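Local structure of ZmpA Glycopeptidase (6XSX) at residues L196-Y199 against K200-K204; S207-A210 against N211-E215. The protein is a glycopeptidase of Clostridium perfringens whose M60 metalloprotease module, the part described here, probably cleaves the peptide backbone of glycosylated proteins. All blocks are in the same frame, centred on the assembly; numbering follows the deposited sequence.

Interaction 1: residues L196-Y199 against K200-K204; sequences LNWY and KNNNK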
loop_
_atom_site.group_PDB
_atom_site.type_symbol
_atom_site.label_atom_id
_atom_site.label_comp_id
_atom_site.label_asym_id
_atom_site.label_seq_id
_atom_site.Cartn_x
_atom_site.Cartn_y
_atom_site.Cartn_z
ATOM N N LEU A 196 -6.212 3.405 -24.891
ATOM C CA LEU A 196 -5.623 3.414 -26.224
ATOM C C LEU A 196 -4.762 4.667 -26.412
ATOM O O LEU A 196 -3.650 4.576 -26.927
ATOM C CB LEU A 196 -6.717 3.281 -27.291
ATOM C CG LEU A 196 -6.242 3.452 -28.736
ATOM C CD1 LEU A 196 -5.202 2.398 -29.120
ATOM C CD2 LEU A 196 -7.416 3.409 -29.700
ATOM N N ASN A 197 -5.283 5.815 -25.953
ATOM C CA ASN A 197 -4.602 7.097 -26.014
ATOM C C ASN A 197 -3.317 7.061 -25.186
ATOM O O ASN A 197 -2.281 7.549 -25.632
ATOM C CB ASN A 197 -5.498 8.240 -25.529
ATOM C CG ASN A 197 -6.411 8.806 -26.600
ATOM O OD1 ASN A 197 -6.295 8.465 -27.779
ATOM N ND2 ASN A 197 -7.338 9.666 -26.195
ATOM N N TRP A 198 -3.389 6.479 -23.984
ATOM C CA TRP A 198 -2.285 6.521 -23.036
ATOM C C TRP A 198 -1.107 5.667 -23.511
ATOM O O TRP A 198 0.035 6.120 -23.479
ATOM C CB TRP A 198 -2.754 6.133 -21.625
ATOM C CG TRP A 198 -1.707 6.326 -20.571
ATOM C CD1 TRP A 198 -1.514 7.450 -19.825
ATOM C CD2 TRP A 198 -0.693 5.387 -20.160
ATOM N NE1 TRP A 198 -0.472 7.268 -18.961
ATOM C CE2 TRP A 198 0.053 6.013 -19.137
ATOM C CE3 TRP A 198 -0.358 4.076 -20.526
ATOM C CZ2 TRP A 198 1.119 5.381 -18.492
ATOM C CZ3 TRP A 198 0.676 3.442 -19.872
ATOM C CH2 TRP A 198 1.415 4.090 -18.877
ATOM N N TYR A 199 -1.387 4.442 -23.965
ATOM C CA TYR A 199 -0.352 3.561 -24.482
ATOM C C TYR A 199 0.343 4.215 -25.678
ATOM O O TYR A 199 1.573 4.232 -25.739
ATOM C CB TYR A 199 -0.908 2.164 -24.795
ATOM C CG TYR A 199 -1.232 1.311 -23.589
ATOM C CD1 TYR A 199 -0.260 0.977 -22.652
ATOM C CD2 TYR A 199 -2.514 0.824 -23.384
ATOM C CE1 TYR A 199 -0.551 0.197 -21.541
ATOM C CE2 TYR A 199 -2.824 0.042 -22.278
ATOM C CZ TYR A 199 -1.843 -0.272 -21.352
ATOM O OH TYR A 199 -2.152 -1.039 -20.265
ATOM N N LYS A 200 -0.447 4.773 -26.610
ATOM C CA LYS A 200 0.104 5.358 -27.824
ATOM C C LYS A 200 0.940 6.593 -27.498
ATOM O O LYS A 200 2.087 6.666 -27.934
ATOM C CB LYS A 200 -0.984 5.599 -28.877
ATOM C CG LYS A 200 -1.553 4.333 -29.504
ATOM C CD LYS A 200 -2.278 4.555 -30.814
ATOM C CE LYS A 200 -3.345 5.624 -30.722
ATOM N NZ LYS A 200 -4.335 5.488 -31.813
ATOM N N ASN A 201 0.384 7.532 -26.712
ATOM C CA ASN A 201 1.053 8.793 -26.417
ATOM C C ASN A 201 2.315 8.588 -25.579
ATOM O O ASN A 201 3.187 9.457 -25.564
ATOM C CB ASN A 201 0.149 9.806 -25.709
ATOM C CG ASN A 201 -1.054 10.220 -26.532
ATOM O OD1 ASN A 201 -1.078 10.050 -27.750
ATOM N ND2 ASN A 201 -2.069 10.750 -25.869
ATOM N N ASN A 202 2.402 7.452 -24.872
ATOM C CA ASN A 202 3.464 7.234 -23.905
ATOM C C ASN A 202 4.436 6.165 -24.398
ATOM O O ASN A 202 5.419 5.872 -23.716
ATOM C CB ASN A 202 2.910 6.889 -22.518
ATOM C CG ASN A 202 2.366 8.101 -21.792
ATOM O OD1 ASN A 202 3.131 8.972 -21.397
ATOM N ND2 ASN A 202 1.055 8.171 -21.614
ATOM N N ASN A 203 4.135 5.583 -25.565
ATOM C CA ASN A 203 4.929 4.515 -26.154
ATOM C C ASN A 203 5.086 3.366 -25.165
ATOM O O ASN A 203 6.196 2.925 -24.887
ATOM C CB ASN A 203 6.286 5.016 -26.644
ATOM C CG ASN A 203 6.243 5.399 -28.105
ATOM O OD1 ASN A 203 6.091 6.574 -28.437
ATOM N ND2 ASN A 203 6.334 4.409 -28.983
ATOM N N LYS A 204 3.959 2.900 -24.629
ATOM C CA LYS A 204 3.968 1.816 -23.664
ATOM C C LYS A 204 2.960 0.763 -24.098
ATOM O O LYS A 204 2.105 1.042 -24.931
ATOM C CB LYS A 204 3.649 2.350 -22.267
ATOM C CG LYS A 204 4.800 3.087 -21.600
ATOM C CD LYS A 204 4.440 3.641 -20.247
ATOM C CE LYS A 204 5.593 4.379 -19.602
ATOM N NZ LYS A 204 6.817 3.543 -19.596
#
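N202 and K204 both reach back to W198 near the C-terminal end of helix 192-202, N202 with its amide and K204 with its methylenes. The one side-chain hydrogen bond between the segments runs from N202 ND2 to W198 O, 3.0 Å long, with the acceptor near the plane of the amide and an N-H...O angle of 147°. The same carbonyl takes a weak bond from N202 N, so one residue meets it through both backbone and side chain. Reaching that oxygen also lays ND2 over one face of the indole, 3.1 Å above the ring plane and offset toward its rim; ring and amide planes stand 45° apart.

The apolar contacts follow the two lysine chains. W198 CG is anti to the backbone N (chi1 -173°), which swings the six-membered ring along the helix to K204, whose CD lies 3.4 Å from W198 CH2. On another flank K200 CD packs 4.0 Å from L196 CD1.

In the backbone, K200 N and N201 N make regular helical bonds to L196 O and N197 O. N203 then turns to positive phi in a Schellman motif, and K204 N closes it with a 2.9 Å bond to Y199 O, lying on a lone pair.

Outside the turn, L196 packs on helix 155-171, where E163 salt-bridges K200 NZ, while Y199 rests against strand 179-182 and, with W198, touches L271 of helix 267-272.

Interaction 2: residues S207-A210 against N211-E215; sequences SETA and NKSDE
E208 and K212, one helical turn apart on helix 206-224, run side by side and point the same way. Followed outward, K212 meets E208 at every side-chain carbon. CB and CG each lie 3.3 Å from E208 O, the carbonyl that also accepts the backbone bond from K212 N. CD passes on to the glutamate's own chain, 4.0 Å from E208 CG. CE then comes to 3.4 Å from E208 OE2, and NZ ends 3.5 Å from that oxygen in a salt bridge at the long end of the range. Both chains are extended beyond CG, and the glutamate's CG, anti to its N (chi1 179°), leans along the helix toward the lysine, which brings it against K212 CD and CE below the charged ends. E208 OE1 has a further, weak and long ion pair with K204 NZ.

On another flank, S213 turns its hydroxyl back to the helix. Its OG donates to T209 O at 2.7 Å, while S213 N donates to the same oxygen from the opposite face of the carbonyl plane. Two donors of a single residue thus hold one acceptor, and the proton of this buried hydroxyl is used within its own helix. At S207 O, the bond from N211 N is joined by a water donating at 2.8 Å; this water also makes a weak bond to N211 OD1, whose stronger partner is K150.

The inward flank of the helix lies on the mixed sheet: A210 touches Y148 of strand 143-149 and V181 of strand 179-182, and S213 packs on T186 and V188 of strand 186-190. D214, salt-bridged to K150 and hydrogen-bonded to S183, ties the helix to the loops at the strand ends.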
loop_
_atom_site.group_PDB
_atom_site.type_symbol
_atom_site.label_atom_id
_atom_site.label_comp_id
_atom_site.label_asym_id
_atom_site.label_seq_id
_atom_site.Cartn_x
_atom_site.Cartn_y
_atom_site.Cartn_z
ATOM N N SER A 207 1.472 -5.248 -21.700
ATOM C CA SER A 207 2.277 -6.292 -21.082
ATOM C C SER A 207 3.061 -5.732 -19.895
ATOM O O SER A 207 3.293 -6.439 -18.910
ATOM C CB SER A 207 3.192 -6.957 -22.074
ATOM O OG SER A 207 4.108 -6.006 -22.594
ATOM N N GLU A 208 3.439 -4.449 -19.991
ATOM C CA GLU A 208 4.197 -3.771 -18.950
ATOM C C GLU A 208 3.296 -3.405 -17.766
ATOM O O GLU A 208 3.725 -3.445 -16.608
ATOM C CB GLU A 208 4.867 -2.527 -19.526
ATOM C CG GLU A 208 5.667 -1.759 -18.493
ATOM C CD GLU A 208 6.368 -0.525 -19.040
ATOM O OE1 GLU A 208 5.748 0.207 -19.848
ATOM O OE2 GLU A 208 7.535 -0.300 -18.656
ATOM N N THR A 209 2.046 -3.038 -18.066
ATOM C CA THR A 209 1.070 -2.775 -17.021
ATOM C C THR A 209 0.939 -4.007 -16.135
ATOM O O THR A 209 0.892 -3.892 -14.916
ATOM C CB THR A 209 -0.311 -2.408 -17.588
ATOM O OG1 THR A 209 -0.144 -1.189 -18.309
ATOM C CG2 THR A 209 -1.342 -2.211 -16.495
ATOM N N ALA A 210 0.902 -5.183 -16.769
ATOM C CA ALA A 210 0.652 -6.431 -16.069
ATOM C C ALA A 210 1.871 -6.809 -15.238
ATOM O O ALA A 210 1.741 -7.221 -14.080
ATOM C CB ALA A 210 0.317 -7.525 -17.060
ATOM N N ASN A 211 3.056 -6.680 -15.843
ATOM C CA ASN A 211 4.277 -7.124 -15.185
ATOM C C ASN A 211 4.547 -6.271 -13.949
ATOM O O ASN A 211 4.958 -6.782 -12.904
ATOM C CB ASN A 211 5.463 -7.171 -16.154
ATOM C CG ASN A 211 5.471 -8.429 -17.002
ATOM O OD1 ASN A 211 4.902 -9.451 -16.625
ATOM N ND2 ASN A 211 6.122 -8.369 -18.151
ATOM N N LYS A 212 4.275 -4.971 -14.075
ATOM C CA LYS A 212 4.550 -4.032 -13.003
ATOM C C LYS A 212 3.561 -4.251 -11.860
ATOM O O LYS A 212 3.937 -4.155 -10.691
ATOM C CB LYS A 212 4.571 -2.598 -13.541
ATOM C CG LYS A 212 5.816 -2.256 -14.351
ATOM C CD LYS A 212 5.944 -0.781 -14.658
ATOM C CE LYS A 212 7.305 -0.428 -15.222
ATOM N NZ LYS A 212 7.446 1.036 -15.399
ATOM N N SER A 213 2.303 -4.552 -12.213
ATOM C CA SER A 213 1.277 -4.825 -11.216
ATOM C C SER A 213 1.708 -5.997 -10.341
ATOM O O SER A 213 1.554 -5.955 -9.127
ATOM C CB SER A 213 -0.064 -5.095 -11.860
ATOM O OG SER A 213 -0.518 -3.971 -12.604
ATOM N N ASP A 214 2.247 -7.044 -10.982
ATOM C CA ASP A 214 2.684 -8.246 -10.285
ATOM C C ASP A 214 3.838 -7.914 -9.343
ATOM O O ASP A 214 3.883 -8.419 -8.224
ATOM C CB ASP A 214 3.001 -9.392 -11.257
ATOM C CG ASP A 214 1.750 -10.083 -11.774
ATOM O OD1 ASP A 214 0.696 -9.943 -11.120
ATOM O OD2 ASP A 214 1.829 -10.743 -12.832
ATOM N N GLU A 215 4.758 -7.061 -9.804
ATOM C CA GLU A 215 5.898 -6.651 -9.002
ATOM C C GLU A 215 5.414 -5.926 -7.744
ATOM O O GLU A 215 6.040 -6.055 -6.698
ATOM C CB GLU A 215 6.856 -5.760 -9.802
ATOM C CG GLU A 215 7.717 -6.511 -10.811
ATOM C CD GLU A 215 8.666 -7.560 -10.240
ATOM O OE1 GLU A 215 8.896 -7.559 -9.015
ATOM O OE2 GLU A 215 9.181 -8.381 -11.022
HETATM O O HOH W 1 2.800 -9.232 -19.103
#

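In the fold
Interactions 1 and 2 lie in successive helices of the M60 module, their centres about 16 Å apart, and meet where Y199 OH approaches T209 OG1 at 2.8 Å, a probable hydrogen bond. Strand 179-182 and L271 are shared neighbours of both. Each contact is partly buried, and even the buried sides carry hydroxyls (Y199, T209, S213), but interaction 1 lies farther from the centre of the chain and has more exposed residues. Its chemistry is that of a helix end, with an asparagine amide and a lysine chain against an indole. Interaction 2 keeps regular helical bonding, adding a salt bridge outside and a serine hydroxyl bond inside.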